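Acyl-CoA dehydrogenase domain protein Tcur3483 (Thermomonospora curvata, PDB 6WY9) probably uses bound FAD to oxidise a carbon–carbon single bond of its substrate, as acyl-CoA dehydrogenases generally do. Local coordinates at residues P198-I203 with G249-I254; S204-P209 with V236-S241. One frame throughout, in Å; residues are numbered along the deposited sequence.

Contact 1: residues P198-I203 with G249-I254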
# COMPACT_ATOMS: atom_id res chain seq x y z
N PRO A 198 -3.00 -23.85 33.52
CA PRO A 198 -2.70 -22.85 32.49
C PRO A 198 -3.68 -23.03 31.33
O PRO A 198 -4.05 -24.16 31.00
CB PRO A 198 -1.27 -23.18 32.08
CG PRO A 198 -0.67 -23.87 33.29
CD PRO A 198 -1.82 -24.63 33.92
N LYS A 199 -4.13 -21.92 30.76
CA LYS A 199 -5.21 -22.00 29.77
C LYS A 199 -4.86 -22.93 28.61
O LYS A 199 -5.70 -23.72 28.18
CB LYS A 199 -5.56 -20.60 29.25
CG LYS A 199 -4.47 -19.83 28.52
CD LYS A 199 -4.91 -18.36 28.36
CE LYS A 199 -4.73 -17.81 26.94
NZ LYS A 199 -5.13 -16.36 26.84
N HIS A 200 -3.62 -22.89 28.11
CA HIS A 200 -3.21 -23.80 27.05
C HIS A 200 -3.17 -25.24 27.50
O HIS A 200 -3.13 -26.15 26.66
CB HIS A 200 -1.83 -23.41 26.51
CG HIS A 200 -1.81 -22.09 25.82
ND1 HIS A 200 -2.06 -21.94 24.48
CD2 HIS A 200 -1.58 -20.84 26.30
CE1 HIS A 200 -1.99 -20.66 24.15
NE2 HIS A 200 -1.69 -19.97 25.24
N LYS A 201 -3.16 -25.50 28.80
CA LYS A 201 -3.01 -26.86 29.30
C LYS A 201 -4.29 -27.39 29.94
O LYS A 201 -4.25 -28.40 30.64
CB LYS A 201 -1.83 -26.94 30.29
CG LYS A 201 -0.67 -26.04 29.86
CD LYS A 201 0.70 -26.68 29.96
CE LYS A 201 1.15 -26.81 31.40
NZ LYS A 201 2.64 -26.72 31.61
N GLY A 202 -5.43 -26.73 29.70
CA GLY A 202 -6.69 -27.13 30.29
C GLY A 202 -7.73 -27.60 29.28
O GLY A 202 -8.90 -27.79 29.62
N ILE A 203 -7.30 -27.85 28.04
CA ILE A 203 -8.20 -28.04 26.91
C ILE A 203 -8.10 -29.47 26.41
O ILE A 203 -7.00 -30.04 26.37
CB ILE A 203 -7.84 -27.04 25.79
CG1 ILE A 203 -8.10 -25.62 26.28
CG2 ILE A 203 -8.65 -27.32 24.49
CD1 ILE A 203 -7.44 -24.58 25.39
N GLY A 249 -4.48 -32.23 26.86
CA GLY A 249 -3.45 -32.09 25.84
C GLY A 249 -4.01 -31.65 24.49
O GLY A 249 -3.38 -31.84 23.45
N GLY A 250 -5.18 -31.01 24.51
CA GLY A 250 -5.88 -30.71 23.27
C GLY A 250 -5.25 -29.61 22.44
O GLY A 250 -5.59 -29.48 21.26
N TRP A 251 -4.35 -28.82 23.01
CA TRP A 251 -3.84 -27.69 22.24
C TRP A 251 -2.98 -28.16 21.07
O TRP A 251 -3.06 -27.60 19.98
CB TRP A 251 -3.08 -26.72 23.14
CG TRP A 251 -2.84 -25.40 22.44
CD1 TRP A 251 -1.65 -24.94 21.98
CD2 TRP A 251 -3.82 -24.41 22.10
NE1 TRP A 251 -1.82 -23.71 21.38
CE2 TRP A 251 -3.14 -23.37 21.44
CE3 TRP A 251 -5.21 -24.30 22.29
CZ2 TRP A 251 -3.80 -22.21 20.96
CZ3 TRP A 251 -5.87 -23.16 21.82
CH2 TRP A 251 -5.16 -22.14 21.15
N LYS A 252 -2.17 -29.20 21.27
CA LYS A 252 -1.37 -29.68 20.15
C LYS A 252 -2.24 -30.24 19.03
O LYS A 252 -1.83 -30.19 17.87
CB LYS A 252 -0.35 -30.72 20.62
CG LYS A 252 0.89 -30.10 21.26
CD LYS A 252 0.97 -28.56 21.06
CE LYS A 252 1.37 -28.17 19.63
NZ LYS A 252 1.39 -26.69 19.39
N LEU A 253 -3.41 -30.79 19.34
CA LEU A 253 -4.31 -31.25 18.29
C LEU A 253 -4.89 -30.07 17.55
O LEU A 253 -4.99 -30.08 16.32
CB LEU A 253 -5.43 -32.10 18.88
CG LEU A 253 -5.13 -33.56 19.22
CD1 LEU A 253 -3.83 -33.75 20.02
CD2 LEU A 253 -6.30 -34.10 20.00
N ILE A 254 -5.33 -29.05 18.29
CA ILE A 254 -5.88 -27.87 17.64
C ILE A 254 -4.87 -27.30 16.65
O ILE A 254 -5.20 -27.01 15.49
CB ILE A 254 -6.30 -26.82 18.69
CG1 ILE A 254 -7.54 -27.35 19.43
CG2 ILE A 254 -6.56 -25.48 17.99
CD1 ILE A 254 -7.92 -26.59 20.69
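The T-shaped pair of His200 and Trp251 joins the turn ahead of strand 203-209 to the first turn of helix 250-260. The imidazole presents its edge to one face of the indole, its plane turned 86° from it, with 4.7 Å between the His200 ring centre and that of the five-membered ring of Trp251. The leading atom is ND1 of His200, 3.5 Å from Trp251 CE2 and displaced toward the rim of the ring system. With CG anti to the backbone N (chi1 -167°), the indole of Trp251 reaches both the imidazole edge and Ile203. In the acyl-CoA dehydrogenase fold this is a junction between the middle beta domain and the C-terminal helical domain, and one backbone bond spans it: Gly250 N donates to Ile203 O at 2.8 Å, with an N-H...O angle of 151°, from above the carbonyl plane. Ile203 runs beside the indole and points the same way, its CD1 3.8 Å from Trp251 CE3. Its other branch, CG2, meets Ile254 CD1 at 3.9 Å, the two side chains crossing at about a right angle. Ile254 packs in turn against Tyr146, an FAD-binding residue.

Contact 2: residues S204-P209 with V236-S241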
# COMPACT_ATOMS: atom_id res chain seq x y z
N SER A 204 -9.23 -30.04 26.03
CA SER A 204 -9.23 -31.30 25.30
C SER A 204 -10.11 -31.18 24.05
O SER A 204 -11.02 -30.36 23.98
CB SER A 204 -9.72 -32.45 26.19
OG SER A 204 -9.00 -32.47 27.41
N ILE A 205 -9.78 -31.99 23.05
CA ILE A 205 -10.62 -32.20 21.88
C ILE A 205 -11.54 -33.39 22.16
O ILE A 205 -11.08 -34.47 22.54
CB ILE A 205 -9.75 -32.43 20.64
CG1 ILE A 205 -9.00 -31.14 20.28
CG2 ILE A 205 -10.56 -33.00 19.45
CD1 ILE A 205 -9.89 -29.98 19.83
N ILE A 206 -12.85 -33.19 21.99
CA ILE A 206 -13.83 -34.27 22.16
C ILE A 206 -14.75 -34.35 20.94
O ILE A 206 -15.24 -33.32 20.45
CB ILE A 206 -14.68 -34.08 23.44
CG1 ILE A 206 -13.79 -33.76 24.64
CG2 ILE A 206 -15.50 -35.35 23.69
CD1 ILE A 206 -14.54 -33.70 26.02
N ILE A 207 -15.01 -35.57 20.46
CA ILE A 207 -15.90 -35.75 19.32
C ILE A 207 -17.33 -35.91 19.84
O ILE A 207 -17.62 -36.81 20.63
CB ILE A 207 -15.49 -36.95 18.45
CG1 ILE A 207 -14.04 -36.80 17.96
CG2 ILE A 207 -16.47 -37.13 17.23
CD1 ILE A 207 -13.55 -37.99 17.12
N VAL A 208 -18.21 -35.04 19.38
CA VAL A 208 -19.60 -35.01 19.82
C VAL A 208 -20.49 -35.35 18.63
O VAL A 208 -20.45 -34.64 17.61
CB VAL A 208 -19.98 -33.64 20.40
CG1 VAL A 208 -21.45 -33.67 20.84
CG2 VAL A 208 -19.04 -33.26 21.54
N PRO A 209 -21.32 -36.38 18.71
CA PRO A 209 -22.27 -36.65 17.62
C PRO A 209 -23.33 -35.56 17.54
O PRO A 209 -23.80 -35.05 18.56
CB PRO A 209 -22.87 -38.01 18.01
CG PRO A 209 -22.80 -38.01 19.49
CD PRO A 209 -21.52 -37.29 19.86
N VAL A 236 -24.79 -32.29 27.23
CA VAL A 236 -24.48 -33.34 26.28
C VAL A 236 -23.52 -34.34 26.91
O VAL A 236 -22.52 -33.97 27.53
CB VAL A 236 -23.86 -32.76 25.00
CG1 VAL A 236 -23.51 -33.90 24.05
CG2 VAL A 236 -24.82 -31.78 24.35
N ARG A 237 -23.79 -35.62 26.70
CA ARG A 237 -23.02 -36.69 27.33
C ARG A 237 -22.32 -37.52 26.27
O ARG A 237 -22.96 -38.00 25.33
CB ARG A 237 -23.94 -37.55 28.21
CG ARG A 237 -24.87 -36.70 29.09
CD ARG A 237 -25.59 -37.52 30.14
NE ARG A 237 -24.66 -38.19 31.05
CZ ARG A 237 -24.41 -37.81 32.29
NH1 ARG A 237 -25.03 -36.75 32.80
NH2 ARG A 237 -23.54 -38.49 33.03
N VAL A 238 -21.02 -37.73 26.45
CA VAL A 238 -20.20 -38.44 25.48
C VAL A 238 -19.26 -39.37 26.24
O VAL A 238 -18.69 -38.96 27.26
CB VAL A 238 -19.41 -37.46 24.58
CG1 VAL A 238 -18.62 -38.19 23.50
CG2 VAL A 238 -20.36 -36.48 23.93
N PRO A 239 -19.07 -40.62 25.80
CA PRO A 239 -18.12 -41.49 26.50
C PRO A 239 -16.72 -40.88 26.50
O PRO A 239 -16.34 -40.16 25.58
CB PRO A 239 -18.16 -42.80 25.69
CG PRO A 239 -18.83 -42.48 24.44
CD PRO A 239 -19.72 -41.30 24.68
N VAL A 240 -15.98 -41.17 27.57
CA VAL A 240 -14.62 -40.65 27.72
C VAL A 240 -13.68 -41.15 26.63
O VAL A 240 -12.69 -40.48 26.32
CB VAL A 240 -14.06 -40.98 29.13
CG1 VAL A 240 -12.54 -41.00 29.15
CG2 VAL A 240 -14.56 -39.97 30.15
N SER A 241 -13.98 -42.29 26.00
CA SER A 241 -13.15 -42.74 24.88
C SER A 241 -13.22 -41.81 23.66
O SER A 241 -12.40 -41.96 22.73
CB SER A 241 -13.59 -44.14 24.46
OG SER A 241 -14.98 -44.14 24.23
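No aromatic ring enters this contact, and its flat element is the peptide that follows Ile207: Val238 CG1 sits off the oxygen end of that peptide, 3.3 Å from Ile207 O, rather than stacked on its face. The setting is the middle beta domain of the acyl-CoA dehydrogenase fold, where strand 203-209 of the mixed sheet packs on strand 227-239 of the antiparallel sheet. The two short strand segments approach to 7.8 Å between axes, with their directions 116° apart, and are held by apolar contacts, with no hydrogen bond between them. Val238 illustrates how a branched residue serves such an interface. Its chi1 of -176° aims CG1 at Ile206 CG2, 4.2 Å away, as well as at the carbonyl, and turns CG2 to Val208 CG2 at 4.2 Å and to the puckered ring of Pro209, whose CD is 4.3 Å from that same methyl. The Ile207 oxygen is buried here and finds no polar partner, so the methyl beside it offers van der Waals contact alone. Ile171 of strand 168-176 touches both Val208 and Val238. Two residues before Val238, Val236 also reaches Val208 obliquely, and the CG1 methyls of Val208 and Val236 meet at 3.8 Å.

Overall arrangement
Strand 203-209 serves both contacts: contact 1 ties its start and the preceding turn to helix 250-260, whereas contact 2 packs its later residues on the second sheet. The two centres lie 16 Å apart, and Ile205 bridges them directly. Its CD1 is 3.5 Å from Ile254 CG1, and its CB is 3.9 Å from Leu253 CD2. Contact 1 is the nearer to the cofactor: the Ile254 side chain is about 9 Å from the bound dihydroflavine-adenine dinucleotide, and Ile205 also touches Tyr146. In contact 2 the side chain of Val208 stands about 13 Å from that ligand.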